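Local atomic coordinates of Puf (Pumilio/fbf) domain-containing protein 7, confirmed by transcript evidence (Caenorhabditis elegans, PDB entry 3V71), a protein that binds a consensus sequence in mRNA 3'-UTRs and modulates mRNA expression and stability, repressing glp-1 and other maternal mRNAs in late oogenesis. Residues L136-C140 with F163-F167; V112-Q117 with H147-V152; L99-C103 with E130-F134; I191-A195 with R206-L210. The contacts are given in a common frame with arbitrary orientation. Numbering follows the deposited sequence.

Overall arrangement
All four contacts belong to the all-helical stack of Pumilio repeats, whose concave face holds the RNA. Contacts 1 and 3 are near-equivalents one repeat apart: in each, a short helix (136-141 or 99-103) packs on helix 162-169 or on the end of 121-132 and the turn after it, through a Leu, a Cys and a Phe, partly buried. Contact 2 joins the RNA-facing helices 108-118 and 146-153; it is the one with hydrogen bonds between its segments, and its nearest atom lies about 4 Å from the RNA. Contact 4 is the most buried, chiefly aliphatic, about 11 Å from the RNA. M139 links contact 1 to contacts 2 and 3, V165 to contact 4.

Contact 1: L136-C140 with F163-F167; sequences LAAMC and FFVHF
Within the PUF repeat stack, the short helix 136-141 that opens a Pumilio repeat crosses helix 162-169 of the three-helix unit, and three phenylalanines fill the angle between them. Both segments are helical throughout; their axes approach to 11.9 Å at a signed crossing angle of -90°, so 136-140 offers L136, A137 and C140 to the face of 163-167 that carries F163, F164 and F167. L136 and F167 are in register, with CA atoms 7.7 Å apart. L136, rotamer m,t, points toward the partner and meets all three rings: its CD1 reaches CE1 of F163 at 3.7 Å and CD1 of F164 at 4.0 Å, both at the ring edge, while its CB lies over the face of F167, a CH-pi contact 3.5 Å from the ring centroid and 8° off the normal. F163 (chi1 p) and the t rotamers of F164 and F167 bring the ring ends to this leucine. A137 stays at the margin, its N 3.4 Å from F167 CZ. One turn on from L136, C140 (chi1 m) brings SG near two rings, 4.3 Å from F167 CE2 and closer to F164; helix 183-194 adds L186 against C140 and F164, and I149 of helix 146-153 touches the same pair. The sulfur-aromatic contact is edge-on: C140 SG stands 4.8 Å from the F164 centroid, 75° off its normal, with F164 CE1 3.8 Å away.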
loop_
_atom_site.group_PDB
_atom_site.type_symbol
_atom_site.label_atom_id
_atom_site.label_comp_id
_atom_site.label_asym_id
_atom_site.label_seq_id
_atom_site.Cartn_x
_atom_site.Cartn_y
_atom_site.Cartn_z
ATOM N N LEU A 136 8.049 -15.156 -5.545
ATOM C CA LEU A 136 7.512 -13.817 -5.363
ATOM C C LEU A 136 6.308 -13.821 -4.433
ATOM O O LEU A 136 6.118 -12.892 -3.651
ATOM C CB LEU A 136 7.153 -13.201 -6.715
ATOM C CG LEU A 136 8.332 -12.997 -7.664
ATOM C CD1 LEU A 136 7.888 -12.251 -8.915
ATOM C CD2 LEU A 136 9.454 -12.248 -6.953
ATOM N N ALA A 137 5.501 -14.874 -4.528
ATOM C CA ALA A 137 4.350 -15.059 -3.648
ATOM C C ALA A 137 4.742 -14.937 -2.173
ATOM O O ALA A 137 4.380 -13.973 -1.499
ATOM C CB ALA A 137 3.713 -16.413 -3.913
ATOM N N ALA A 138 5.487 -15.925 -1.687
ATOM C CA ALA A 138 5.973 -15.942 -0.310
ATOM C C ALA A 138 6.677 -14.643 0.077
ATOM O O ALA A 138 6.585 -14.188 1.213
ATOM C CB ALA A 138 6.903 -17.125 -0.103
ATOM N N MET A 139 7.389 -14.051 -0.871
ATOM C CA MET A 139 8.119 -12.830 -0.593
ATOM C C MET A 139 7.175 -11.692 -0.236
ATOM O O MET A 139 7.456 -10.888 0.651
ATOM C CB MET A 139 8.976 -12.444 -1.791
ATOM C CG MET A 139 9.922 -11.302 -1.514
ATOM S SD MET A 139 11.591 -11.699 -2.053
ATOM C CE MET A 139 12.427 -10.139 -1.764
ATOM N N CYS A 140 6.046 -11.634 -0.926
ATOM C CA CYS A 140 5.094 -10.545 -0.741
ATOM C C CYS A 140 4.294 -10.672 0.550
ATOM O O CYS A 140 3.851 -9.669 1.104
ATOM C CB CYS A 140 4.159 -10.441 -1.947
ATOM S SG CYS A 140 5.027 -10.066 -3.490
ATOM N N PHE A 163 8.598 -7.547 -14.660
ATOM C CA PHE A 163 8.509 -8.977 -14.364
ATOM C C PHE A 163 7.565 -9.220 -13.193
ATOM O O PHE A 163 6.928 -10.277 -13.097
ATOM C CB PHE A 163 9.888 -9.552 -14.024
ATOM C CG PHE A 163 10.331 -9.253 -12.627
ATOM C CD1 PHE A 163 9.948 -10.071 -11.574
ATOM C CD2 PHE A 163 11.115 -8.142 -12.355
ATOM C CE1 PHE A 163 10.344 -9.789 -10.274
ATOM C CE2 PHE A 163 11.515 -7.856 -11.061
ATOM C CZ PHE A 163 11.129 -8.680 -10.018
ATOM N N PHE A 164 7.489 -8.232 -12.305
ATOM C CA PHE A 164 6.669 -8.336 -11.111
ATOM C C PHE A 164 5.190 -8.101 -11.404
ATOM O O PHE A 164 4.313 -8.786 -10.865
ATOM C CB PHE A 164 7.147 -7.359 -10.049
ATOM C CG PHE A 164 6.385 -7.462 -8.771
ATOM C CD1 PHE A 164 6.197 -8.694 -8.166
ATOM C CD2 PHE A 164 5.844 -6.335 -8.175
ATOM C CE1 PHE A 164 5.485 -8.801 -6.996
ATOM C CE2 PHE A 164 5.131 -6.435 -7.002
ATOM C CZ PHE A 164 4.952 -7.671 -6.410
ATOM N N VAL A 165 4.922 -7.120 -12.258
ATOM C CA VAL A 165 3.572 -6.879 -12.752
ATOM C C VAL A 165 3.021 -8.112 -13.462
ATOM O O VAL A 165 1.875 -8.503 -13.247
ATOM C CB VAL A 165 3.547 -5.696 -13.718
ATOM C CG1 VAL A 165 2.216 -5.643 -14.448
ATOM C CG2 VAL A 165 3.813 -4.410 -12.968
ATOM N N HIS A 166 3.835 -8.729 -14.311
ATOM C CA HIS A 166 3.411 -9.955 -14.974
ATOM C C HIS A 166 3.135 -11.041 -13.947
ATOM O O HIS A 166 2.316 -11.927 -14.183
ATOM C CB HIS A 166 4.450 -10.426 -15.993
ATOM C CG HIS A 166 4.497 -9.589 -17.235
ATOM N ND1 HIS A 166 4.989 -8.300 -17.249
ATOM C CD2 HIS A 166 4.105 -9.855 -18.503
ATOM C CE1 HIS A 166 4.903 -7.811 -18.472
ATOM N NE2 HIS A 166 4.370 -8.733 -19.253
ATOM N N PHE A 167 3.815 -10.966 -12.806
ATOM C CA PHE A 167 3.586 -11.914 -11.725
ATOM C C PHE A 167 2.187 -11.741 -11.133
ATOM O O PHE A 167 1.454 -12.714 -10.949
ATOM C CB PHE A 167 4.653 -11.766 -10.640
ATOM C CG PHE A 167 4.263 -12.373 -9.320
ATOM C CD1 PHE A 167 4.223 -13.747 -9.157
ATOM C CD2 PHE A 167 3.932 -11.563 -8.242
ATOM C CE1 PHE A 167 3.856 -14.302 -7.942
ATOM C CE2 PHE A 167 3.563 -12.111 -7.028
ATOM C CZ PHE A 167 3.526 -13.482 -6.875
#

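Contact 2: V112-Q117 with H147-V152; sequences VQLALQ and HVIQRV
Helices 108-118 and 146-153 are equivalent helices of successive Pumilio repeats, lying side by side in the layer that lines the RNA-binding face of the PUF domain. Both segments are regular helix, nearly parallel at 11° with axes 9.5 Å apart; Q113 pairs with V148 (CA-CA 5.8 Å) and L116 with V152 (6.9 Å). The buried side of the seam is aliphatic. V112 (t) sets CG1 3.9 Å from CG2 of V148 (t), and L116 (m,t) extends CD1 to 3.6 Å from V152 CG2, 4.3 Å from V148 CG1 and 3.8 Å from R151 CG. The other side is polar and turns on R151, whose CA-to-CB bond points at the opposite helix. Its chi1 is t, but chi2 and chi3 are both p, which folds the chain back along the groove and presents the guanidinium edge to Q113. Q113 (m,t, chi3 70°) turns its amide so that OE1 accepts both hydrogen bonds, while NE2 comes to 3.9 Å from H147 CB. H147 (chi1 m) directs its imidazole away from 112-117 and packs on an RNA sugar. Q117 (m,t) places OE1 over a guanidinium face, 2.6 Å from R151 NH1 but at a poor angle for a hydrogen bond; that NH1 bonds instead to Q155. The fork on Q113 OE1 measures 3.1 Å from R151 NE and 3.0 Å from R151 NH2.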
loop_
_atom_site.group_PDB
_atom_site.type_symbol
_atom_site.label_atom_id
_atom_site.label_comp_id
_atom_site.label_asym_id
_atom_site.label_seq_id
_atom_site.Cartn_x
_atom_site.Cartn_y
_atom_site.Cartn_z
ATOM N N VAL A 112 20.102 -4.642 1.614
ATOM C CA VAL A 112 19.551 -4.976 0.312
ATOM C C VAL A 112 18.899 -3.739 -0.284
ATOM O O VAL A 112 19.081 -3.427 -1.462
ATOM C CB VAL A 112 18.471 -6.061 0.421
ATOM C CG1 VAL A 112 18.047 -6.498 -0.959
ATOM C CG2 VAL A 112 18.968 -7.247 1.227
ATOM N N GLN A 113 18.134 -3.044 0.550
ATOM C CA GLN A 113 17.384 -1.869 0.134
ATOM C C GLN A 113 18.294 -0.750 -0.300
ATOM O O GLN A 113 18.113 -0.181 -1.374
ATOM C CB GLN A 113 16.512 -1.368 1.277
ATOM C CG GLN A 113 15.302 -2.224 1.571
ATOM C CD GLN A 113 14.388 -1.541 2.544
ATOM O OE1 GLN A 113 13.743 -0.553 2.202
ATOM N NE2 GLN A 113 14.349 -2.035 3.778
ATOM N N LEU A 114 19.262 -0.429 0.552
ATOM C CA LEU A 114 20.225 0.622 0.261
ATOM C C LEU A 114 20.944 0.317 -1.037
ATOM O O LEU A 114 21.134 1.199 -1.866
ATOM C CB LEU A 114 21.228 0.769 1.400
ATOM C CG LEU A 114 21.544 2.221 1.765
ATOM C CD1 LEU A 114 22.259 2.303 3.100
ATOM C CD2 LEU A 114 22.353 2.896 0.681
ATOM N N ALA A 115 21.334 -0.941 -1.213
ATOM C CA ALA A 115 21.934 -1.377 -2.463
ATOM C C ALA A 115 21.104 -0.856 -3.622
ATOM O O ALA A 115 21.589 -0.072 -4.446
ATOM C CB ALA A 115 22.011 -2.886 -2.516
ATOM N N LEU A 116 19.846 -1.298 -3.659
ATOM C CA LEU A 116 18.896 -0.963 -4.718
ATOM C C LEU A 116 18.925 0.515 -5.088
ATOM O O LEU A 116 18.955 0.863 -6.272
ATOM C CB LEU A 116 17.486 -1.359 -4.301
ATOM C CG LEU A 116 17.211 -2.844 -4.068
ATOM C CD1 LEU A 116 15.820 -3.019 -3.498
ATOM C CD2 LEU A 116 17.367 -3.649 -5.344
ATOM N N GLN A 117 18.913 1.383 -4.079
ATOM C CA GLN A 117 19.047 2.813 -4.318
ATOM C C GLN A 117 20.392 3.141 -4.953
ATOM O O GLN A 117 20.452 3.656 -6.073
ATOM C CB GLN A 117 18.932 3.597 -3.013
ATOM C CG GLN A 117 17.625 3.432 -2.278
ATOM C CD GLN A 117 17.600 4.246 -1.001
ATOM O OE1 GLN A 117 16.916 3.899 -0.039
ATOM N NE2 GLN A 117 18.363 5.336 -0.982
ATOM N N HIS A 147 9.456 -5.407 2.198
ATOM C CA HIS A 147 10.088 -4.093 2.179
ATOM C C HIS A 147 11.021 -3.941 1.003
ATOM O O HIS A 147 11.237 -2.838 0.506
ATOM C CB HIS A 147 10.873 -3.865 3.463
ATOM C CG HIS A 147 10.015 -3.574 4.648
ATOM N ND1 HIS A 147 9.336 -2.385 4.797
ATOM C CD2 HIS A 147 9.726 -4.313 5.744
ATOM C CE1 HIS A 147 8.664 -2.403 5.934
ATOM N NE2 HIS A 147 8.885 -3.562 6.528
ATOM N N VAL A 148 11.590 -5.056 0.569
ATOM C CA VAL A 148 12.551 -5.039 -0.520
ATOM C C VAL A 148 11.824 -4.719 -1.818
ATOM O O VAL A 148 12.224 -3.826 -2.568
ATOM C CB VAL A 148 13.322 -6.383 -0.617
ATOM C CG1 VAL A 148 13.944 -6.557 -1.985
ATOM C CG2 VAL A 148 14.385 -6.465 0.469
ATOM N N ILE A 149 10.734 -5.440 -2.064
ATOM C CA ILE A 149 9.894 -5.201 -3.229
ATOM C C ILE A 149 9.261 -3.813 -3.168
ATOM O O ILE A 149 9.256 -3.089 -4.163
ATOM C CB ILE A 149 8.805 -6.255 -3.342
ATOM C CG1 ILE A 149 9.433 -7.648 -3.308
ATOM C CG2 ILE A 149 8.028 -6.046 -4.617
ATOM C CD1 ILE A 149 8.436 -8.762 -3.114
ATOM N N GLN A 150 8.731 -3.446 -2.003
ATOM C CA GLN A 150 8.322 -2.064 -1.769
ATOM C C GLN A 150 9.353 -1.097 -2.353
ATOM O O GLN A 150 9.008 -0.226 -3.144
ATOM C CB GLN A 150 8.124 -1.783 -0.274
ATOM C CG GLN A 150 6.778 -2.248 0.295
ATOM C CD GLN A 150 6.619 -1.923 1.777
ATOM O OE1 GLN A 150 6.345 -0.779 2.159
ATOM N NE2 GLN A 150 6.798 -2.932 2.619
ATOM N N ARG A 151 10.617 -1.276 -1.970
ATOM C CA ARG A 151 11.712 -0.409 -2.410
ATOM C C ARG A 151 11.937 -0.436 -3.921
ATOM O O ARG A 151 12.111 0.611 -4.555
ATOM C CB ARG A 151 13.007 -0.795 -1.700
ATOM C CG ARG A 151 14.187 0.070 -2.080
ATOM C CD ARG A 151 14.005 1.476 -1.560
ATOM N NE ARG A 151 13.977 1.477 -0.108
ATOM C CZ ARG A 151 14.135 2.559 0.645
ATOM N NH1 ARG A 151 14.332 3.740 0.072
ATOM N NH2 ARG A 151 14.099 2.458 1.970
ATOM N N VAL A 152 11.951 -1.634 -4.494
ATOM C CA VAL A 152 12.127 -1.776 -5.932
ATOM C C VAL A 152 11.070 -0.978 -6.691
ATOM O O VAL A 152 11.387 -0.134 -7.524
ATOM C CB VAL A 152 12.027 -3.240 -6.356
ATOM C CG1 VAL A 152 11.829 -3.350 -7.881
ATOM C CG2 VAL A 152 13.245 -4.011 -5.881
#

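Contact 3: L99-C103 with E130-F134; sequences LLAMC and ELSTF
L99, on the short helix 99-103, points toward the end of helix 121-132, its CA 7.8 Å from that of E130. In its t,p rotamer it brings CD2 to 3.3 Å from E130 CG, on the aliphatic part of the glutamate, and to 4.1 Å from L131 CD2; its CB lies 3.9 Å from F134 CZ, at the ring edge. L100 CA is 7.3 Å from F134 CA. L100 (t,p) lays its CB over the F134 face, a CH-pi contact 3.9 Å from the centroid and 15° off the normal, with its N 3.6 Å from CZ. A turn beyond L99, C103 (chi1 m) directs SG to 4.2 Å from L131 CD2. Across from it, L131 is m,t. In the turn at the end of 130-134, T133 OG1 donates to E130 O at 2.8 Å and F134 N to L131 O at 2.6 Å; this turn, with F134 chi1 m, sets the ring against L99 and L100. M139 of the next short helix touches C103, L131 and F134. Such packing of a short first helix against the end of the long third helix and the turn that follows it is characteristic of the three-helix Pumilio repeat.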
loop_
_atom_site.group_PDB
_atom_site.type_symbol
_atom_site.label_atom_id
_atom_site.label_comp_id
_atom_site.label_asym_id
_atom_site.label_seq_id
_atom_site.Cartn_x
_atom_site.Cartn_y
_atom_site.Cartn_z
ATOM N N LEU A 99 20.859 -14.354 -1.088
ATOM C CA LEU A 99 20.203 -13.056 -1.195
ATOM C C LEU A 99 18.806 -13.063 -0.581
ATOM O O LEU A 99 18.397 -12.102 0.067
ATOM C CB LEU A 99 20.113 -12.615 -2.653
ATOM C CG LEU A 99 19.446 -11.247 -2.801
ATOM C CD1 LEU A 99 20.177 -10.216 -1.953
ATOM C CD2 LEU A 99 19.387 -10.810 -4.257
ATOM N N LEU A 100 18.077 -14.151 -0.805
ATOM C CA LEU A 100 16.738 -14.309 -0.256
ATOM C C LEU A 100 16.725 -14.228 1.266
ATOM O O LEU A 100 15.952 -13.465 1.838
ATOM C CB LEU A 100 16.137 -15.635 -0.708
ATOM C CG LEU A 100 14.867 -16.066 0.023
ATOM C CD1 LEU A 100 13.811 -14.976 -0.049
ATOM C CD2 LEU A 100 14.347 -17.367 -0.552
ATOM N N ALA A 101 17.572 -15.020 1.915
ATOM C CA ALA A 101 17.676 -15.008 3.374
ATOM C C ALA A 101 18.071 -13.636 3.934
ATOM O O ALA A 101 17.864 -13.360 5.117
ATOM C CB ALA A 101 18.655 -16.068 3.842
ATOM N N MET A 102 18.652 -12.786 3.091
ATOM C CA MET A 102 18.959 -11.421 3.490
ATOM C C MET A 102 17.676 -10.623 3.546
ATOM O O MET A 102 17.469 -9.807 4.434
ATOM C CB MET A 102 19.923 -10.763 2.505
ATOM C CG MET A 102 21.367 -11.243 2.626
ATOM S SD MET A 102 22.547 -10.246 1.684
ATOM C CE MET A 102 22.401 -8.643 2.473
ATOM N N CYS A 103 16.806 -10.873 2.585
ATOM C CA CYS A 103 15.553 -10.146 2.486
ATOM C C CYS A 103 14.619 -10.483 3.636
ATOM O O CYS A 103 13.873 -9.624 4.100
ATOM C CB CYS A 103 14.888 -10.450 1.148
ATOM S SG CYS A 103 15.944 -10.055 -0.273
ATOM N N GLU A 130 18.194 -11.295 -9.801
ATOM C CA GLU A 130 18.262 -12.299 -8.745
ATOM C C GLU A 130 16.933 -12.485 -8.019
ATOM O O GLU A 130 16.476 -13.610 -7.835
ATOM C CB GLU A 130 19.372 -11.942 -7.757
ATOM C CG GLU A 130 19.612 -12.987 -6.684
ATOM C CD GLU A 130 20.091 -14.318 -7.240
ATOM O OE1 GLU A 130 20.095 -14.480 -8.483
ATOM O OE2 GLU A 130 20.466 -15.201 -6.428
ATOM N N LEU A 131 16.315 -11.382 -7.612
ATOM C CA LEU A 131 15.010 -11.434 -6.958
ATOM C C LEU A 131 13.986 -12.173 -7.797
ATOM O O LEU A 131 13.280 -13.045 -7.306
ATOM C CB LEU A 131 14.493 -10.028 -6.699
ATOM C CG LEU A 131 15.404 -9.183 -5.819
ATOM C CD1 LEU A 131 14.971 -7.727 -5.861
ATOM C CD2 LEU A 131 15.422 -9.723 -4.388
ATOM N N SER A 132 13.908 -11.802 -9.067
ATOM C CA SER A 132 12.944 -12.385 -9.991
ATOM C C SER A 132 12.839 -13.902 -9.860
ATOM O O SER A 132 11.770 -14.479 -10.051
ATOM C CB SER A 132 13.303 -12.001 -11.426
ATOM O OG SER A 132 14.704 -11.963 -11.584
ATOM N N THR A 133 13.947 -14.542 -9.511
ATOM C CA THR A 133 14.008 -15.996 -9.461
ATOM C C THR A 133 13.469 -16.554 -8.154
ATOM O O THR A 133 13.448 -17.767 -7.955
ATOM C CB THR A 133 15.450 -16.483 -9.611
ATOM O OG1 THR A 133 16.119 -16.376 -8.346
ATOM C CG2 THR A 133 16.186 -15.644 -10.652
ATOM N N PHE A 134 13.052 -15.675 -7.252
ATOM C CA PHE A 134 12.538 -16.123 -5.965
ATOM C C PHE A 134 11.078 -16.501 -6.074
ATOM O O PHE A 134 10.468 -16.366 -7.137
ATOM C CB PHE A 134 12.701 -15.042 -4.900
ATOM C CG PHE A 134 14.125 -14.686 -4.623
ATOM C CD1 PHE A 134 15.145 -15.561 -4.960
ATOM C CD2 PHE A 134 14.449 -13.476 -4.034
ATOM C CE1 PHE A 134 16.462 -15.238 -4.717
ATOM C CE2 PHE A 134 15.766 -13.142 -3.787
ATOM C CZ PHE A 134 16.775 -14.025 -4.125
#

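Contact 4: I191-A195 with R206-L210; sequences IDRLA and RIQLL
L194, L210 and R206 carry most of this contact, in which the end of helix 183-194 meets helix 203-218 across the connection between the two in a Pumilio repeat. Helix 183-194 finishes at L194; A195 leaves helical angles (-102/13), although its N still bonds to I191 O at 3.0 Å. L194 and R206 are in register, with CA atoms only 5.0 Å apart. L194 (m,t) extends CD1 to the opposing helix, 3.7 Å from L210 N and 4.2 Å from L209 CB; its CB is 3.9 Å from L210 CD1, and its carbonyl O sits 3.3 Å from R206 CB. L210 (t,p) points back and spreads both methyls on the first segment, CD1 to 4.1 Å from I191 CG1 and CD2 to 3.6 Å from A195 CB. Beyond them, M244 of helix 244-256 touches I191 and L210, while L209 touches T162 and V165 of helix 162-169. R206 begins with chi1 m and points toward 191-195; its guanidinium edge faces the L194 carbonyl, and NE is 4.1 Å from R193 O. Its NH2 donates to N197 O in the connection; R193 similarly finds its salt bridge in E196. The two helix segments are therefore joined by aliphatic packing, and the arginine adds its hydrogen bond to the connecting chain instead of to the facing helix.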
loop_
_atom_site.group_PDB
_atom_site.type_symbol
_atom_site.label_atom_id
_atom_site.label_comp_id
_atom_site.label_asym_id
_atom_site.label_seq_id
_atom_site.Cartn_x
_atom_site.Cartn_y
_atom_site.Cartn_z
ATOM N N ILE A 191 0.189 0.531 -7.688
ATOM C CA ILE A 191 -0.805 1.330 -8.375
ATOM C C ILE A 191 -0.412 2.794 -8.362
ATOM O O ILE A 191 -0.297 3.425 -9.406
ATOM C CB ILE A 191 -2.173 1.169 -7.709
ATOM C CG1 ILE A 191 -2.753 -0.202 -8.040
ATOM C CG2 ILE A 191 -3.123 2.275 -8.146
ATOM C CD1 ILE A 191 -4.053 -0.474 -7.348
ATOM N N ASP A 192 -0.209 3.333 -7.169
ATOM C CA ASP A 192 0.235 4.708 -7.031
ATOM C C ASP A 192 1.340 5.022 -8.047
ATOM O O ASP A 192 1.391 6.109 -8.624
ATOM C CB ASP A 192 0.750 4.935 -5.614
ATOM C CG ASP A 192 0.726 6.390 -5.215
ATOM O OD1 ASP A 192 0.957 7.244 -6.098
ATOM O OD2 ASP A 192 0.460 6.682 -4.026
ATOM N N ARG A 193 2.204 4.038 -8.269
ATOM C CA ARG A 193 3.417 4.188 -9.058
ATOM C C ARG A 193 3.119 4.173 -10.555
ATOM O O ARG A 193 3.679 4.963 -11.317
ATOM C CB ARG A 193 4.384 3.052 -8.692
ATOM C CG ARG A 193 5.853 3.260 -9.044
ATOM C CD ARG A 193 6.489 4.381 -8.226
ATOM N NE ARG A 193 7.946 4.431 -8.383
ATOM C CZ ARG A 193 8.578 4.673 -9.530
ATOM N NH1 ARG A 193 7.890 4.880 -10.647
ATOM N NH2 ARG A 193 9.904 4.698 -9.563
ATOM N N LEU A 194 2.234 3.272 -10.972
ATOM C CA LEU A 194 1.880 3.132 -12.383
ATOM C C LEU A 194 1.013 4.277 -12.907
ATOM O O LEU A 194 1.046 4.598 -14.094
ATOM C CB LEU A 194 1.147 1.815 -12.613
ATOM C CG LEU A 194 1.985 0.552 -12.470
ATOM C CD1 LEU A 194 1.096 -0.675 -12.616
ATOM C CD2 LEU A 194 3.128 0.547 -13.487
ATOM N N ALA A 195 0.235 4.880 -12.016
ATOM C CA ALA A 195 -0.735 5.897 -12.393
ATOM C C ALA A 195 -0.247 7.308 -12.087
ATOM O O ALA A 195 -1.020 8.264 -12.115
ATOM C CB ALA A 195 -2.050 5.634 -11.682
ATOM N N ARG A 206 3.144 2.444 -18.620
ATOM C CA ARG A 206 2.679 2.188 -17.269
ATOM C C ARG A 206 1.160 1.936 -17.227
ATOM O O ARG A 206 0.675 1.062 -16.495
ATOM C CB ARG A 206 3.066 3.368 -16.380
ATOM C CG ARG A 206 4.555 3.443 -16.091
ATOM C CD ARG A 206 5.050 4.876 -16.057
ATOM N NE ARG A 206 4.150 5.756 -15.325
ATOM C CZ ARG A 206 4.141 7.081 -15.438
ATOM N NH1 ARG A 206 4.982 7.686 -16.261
ATOM N NH2 ARG A 206 3.288 7.803 -14.729
ATOM N N ILE A 207 0.421 2.695 -18.032
ATOM C CA ILE A 207 -1.036 2.608 -18.078
ATOM C C ILE A 207 -1.520 1.258 -18.575
ATOM O O ILE A 207 -2.576 0.780 -18.165
ATOM C CB ILE A 207 -1.630 3.714 -18.966
ATOM C CG1 ILE A 207 -1.436 5.073 -18.301
ATOM C CG2 ILE A 207 -3.097 3.479 -19.206
ATOM C CD1 ILE A 207 -1.957 5.126 -16.888
ATOM N N GLN A 208 -0.759 0.642 -19.466
ATOM C CA GLN A 208 -1.140 -0.666 -19.972
ATOM C C GLN A 208 -0.891 -1.714 -18.904
ATOM O O GLN A 208 -1.532 -2.767 -18.886
ATOM C CB GLN A 208 -0.362 -1.019 -21.242
ATOM C CG GLN A 208 -0.743 -0.208 -22.473
ATOM C CD GLN A 208 -0.081 -0.732 -23.741
ATOM O OE1 GLN A 208 -0.375 -1.843 -24.197
ATOM N NE2 GLN A 208 0.825 0.062 -24.311
ATOM N N LEU A 209 0.051 -1.420 -18.013
ATOM C CA LEU A 209 0.416 -2.358 -16.961
ATOM C C LEU A 209 -0.590 -2.251 -15.834
ATOM O O LEU A 209 -0.968 -3.252 -15.229
ATOM C CB LEU A 209 1.835 -2.085 -16.455
ATOM C CG LEU A 209 2.971 -2.457 -17.410
ATOM C CD1 LEU A 209 4.254 -1.731 -17.043
ATOM C CD2 LEU A 209 3.184 -3.967 -17.460
ATOM N N LEU A 210 -1.022 -1.023 -15.570
ATOM C CA LEU A 210 -2.066 -0.756 -14.590
ATOM C C LEU A 210 -3.364 -1.445 -14.975
ATOM O O LEU A 210 -4.064 -1.993 -14.124
ATOM C CB LEU A 210 -2.312 0.747 -14.486
ATOM C CG LEU A 210 -3.180 1.261 -13.340
ATOM C CD1 LEU A 210 -2.596 0.839 -11.999
ATOM C CD2 LEU A 210 -3.301 2.775 -13.424
#